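Local atomic coordinates of PHB depolymerase (Penicillium funiculosum, PDB entry 2D81), a protein that hydrolyses the ester bonds of the biopolyester polyhydroxybutyrate, probably by the serine-hydrolase mechanism of the alpha/beta-hydrolase family. Residues A[201-207]-A[258-264]. Residue numbers count along the deposited sequence, not the author numbering.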
# COMPACT_ATOMS: atom_id res chain seq x y z
N GLY A 201 -13.71 6.63 -6.97
CA GLY A 201 -12.94 5.40 -7.07
C GLY A 201 -12.76 4.69 -5.75
O GLY A 201 -12.14 3.62 -5.69
N MET A 202 -13.30 5.28 -4.68
CA MET A 202 -13.26 4.65 -3.36
C MET A 202 -14.66 4.29 -2.86
O MET A 202 -15.63 5.00 -3.13
CB MET A 202 -12.57 5.58 -2.35
CG MET A 202 -11.08 5.76 -2.60
SD MET A 202 -10.30 6.90 -1.44
CE MET A 202 -10.16 5.86 0.04
N ASP A 203 -14.75 3.17 -2.15
CA ASP A 203 -16.03 2.64 -1.70
C ASP A 203 -16.61 3.52 -0.59
O ASP A 203 -15.94 4.43 -0.10
CB ASP A 203 -15.84 1.20 -1.19
CG ASP A 203 -17.12 0.39 -1.21
OD1 ASP A 203 -17.05 -0.82 -0.92
OD2 ASP A 203 -18.20 0.96 -1.50
N THR A 204 -17.85 3.24 -0.21
CA THR A 204 -18.52 4.00 0.84
C THR A 204 -17.91 3.71 2.21
O THR A 204 -18.01 4.53 3.13
CB THR A 204 -20.02 3.65 0.91
OG1 THR A 204 -20.16 2.25 1.19
CG2 THR A 204 -20.70 3.95 -0.41
N THR A 205 -17.30 2.54 2.34
CA THR A 205 -16.94 2.00 3.65
C THR A 205 -15.49 1.53 3.65
O THR A 205 -15.04 0.88 2.71
CB THR A 205 -17.85 0.80 4.00
OG1 THR A 205 -19.23 1.21 3.91
CG2 THR A 205 -17.57 0.30 5.41
N GLY A 206 -14.76 1.86 4.72
CA GLY A 206 -13.42 1.33 4.90
C GLY A 206 -13.34 0.50 6.17
O GLY A 206 -14.30 0.45 6.94
N TYR A 207 -12.20 -0.13 6.40
CA TYR A 207 -12.04 -1.00 7.56
C TYR A 207 -10.71 -0.76 8.26
O TYR A 207 -9.77 -0.22 7.67
CB TYR A 207 -12.14 -2.47 7.15
CG TYR A 207 -13.47 -2.82 6.54
CD1 TYR A 207 -13.73 -2.56 5.19
CD2 TYR A 207 -14.48 -3.38 7.31
CE1 TYR A 207 -14.98 -2.84 4.64
CE2 TYR A 207 -15.73 -3.66 6.77
CZ TYR A 207 -15.97 -3.38 5.43
OH TYR A 207 -17.22 -3.64 4.90
N ILE A 258 -4.06 -1.69 11.92
CA ILE A 258 -3.92 -1.78 10.47
C ILE A 258 -5.14 -1.13 9.83
O ILE A 258 -6.27 -1.57 10.05
CB ILE A 258 -3.84 -3.24 9.98
CG1 ILE A 258 -2.78 -4.03 10.76
CG2 ILE A 258 -3.53 -3.27 8.49
CD1 ILE A 258 -1.36 -3.54 10.56
N LEU A 259 -4.92 -0.08 9.05
CA LEU A 259 -6.01 0.58 8.33
C LEU A 259 -6.12 0.01 6.92
O LEU A 259 -5.12 -0.09 6.21
CB LEU A 259 -5.75 2.09 8.25
CG LEU A 259 -6.68 2.92 7.36
CD1 LEU A 259 -8.11 2.88 7.90
CD2 LEU A 259 -6.17 4.36 7.30
N TYR A 260 -7.33 -0.38 6.54
CA TYR A 260 -7.58 -0.96 5.22
C TYR A 260 -8.56 -0.12 4.40
O TYR A 260 -9.76 -0.39 4.40
CB TYR A 260 -8.17 -2.38 5.33
CG TYR A 260 -7.30 -3.42 5.99
CD1 TYR A 260 -7.40 -3.68 7.36
CD2 TYR A 260 -6.39 -4.16 5.25
CE1 TYR A 260 -6.62 -4.67 7.97
CE2 TYR A 260 -5.60 -5.15 5.84
CZ TYR A 260 -5.72 -5.40 7.20
OH TYR A 260 -4.95 -6.38 7.78
N PRO A 261 -8.06 0.90 3.69
CA PRO A 261 -8.96 1.73 2.87
C PRO A 261 -9.49 0.86 1.73
O PRO A 261 -8.84 -0.11 1.34
CB PRO A 261 -8.05 2.85 2.36
CG PRO A 261 -6.94 2.90 3.40
CD PRO A 261 -6.69 1.45 3.68
N GLN A 262 -10.65 1.20 1.18
CA GLN A 262 -11.25 0.37 0.14
C GLN A 262 -11.54 1.14 -1.14
O GLN A 262 -12.19 2.18 -1.11
CB GLN A 262 -12.55 -0.27 0.63
CG GLN A 262 -12.42 -1.15 1.88
CD GLN A 262 -11.50 -2.34 1.66
OE1 GLN A 262 -11.59 -3.03 0.65
NE2 GLN A 262 -10.63 -2.59 2.63
N ALA A 263 -11.06 0.62 -2.27
CA ALA A 263 -11.46 1.15 -3.57
C ALA A 263 -12.77 0.49 -3.97
O ALA A 263 -13.34 -0.31 -3.22
CB ALA A 263 -10.38 0.87 -4.61
N ILE A 264 -13.26 0.81 -5.17
CA ILE A 264 -14.53 0.27 -5.65
C ILE A 264 -14.51 0.25 -7.18
O ILE A 264 -13.92 1.12 -7.82
CB ILE A 264 -15.72 1.15 -5.17
CG1 ILE A 264 -17.06 0.53 -5.60
CG2 ILE A 264 -15.60 2.55 -5.75
CD1 ILE A 264 -17.44 -0.69 -4.81
O HOH W 1 -14.99 -2.17 -2.07
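Tyr207 and Tyr260 form an antiparallel hydrogen-bonded pair: Tyr260 N gives to Tyr207 O (2.7 Å) and Tyr207 N to Tyr260 O (3.2 Å). Beyond Pro261, whose nitrogen has no proton to give, the backbones part and then meet again around a single bridge, Met202 with Ala263, where Asp203 N reaches Gln262 O (2.9 Å) and Ile264 N reaches Gly201 O (3.1 Å). The register has shifted by two. Gln262 fills the gap: NE2 turns back to Tyr260 O in its own segment (3.0 Å), while CG packs against the edge of the Tyr207 ring (CD1, 3.8 Å). Gly201 has a positive phi that suits glycine. Asp203 carboxylate receives Thr204 N at OD2 (2.6 Å), and a water links its OD1 to Ala263 O. Ile264 CG2 covers Met202 C (3.5 Å). On the flank opposite Gln262 and the Tyr207 ring, flexible Met202 CE meets rigid Pro261 CB (4.3 Å), and both pack against helix 301-314. In this alpha/beta-hydrolase sheet, strand 205-210 runs antiparallel between strands 256-260 and 187-192.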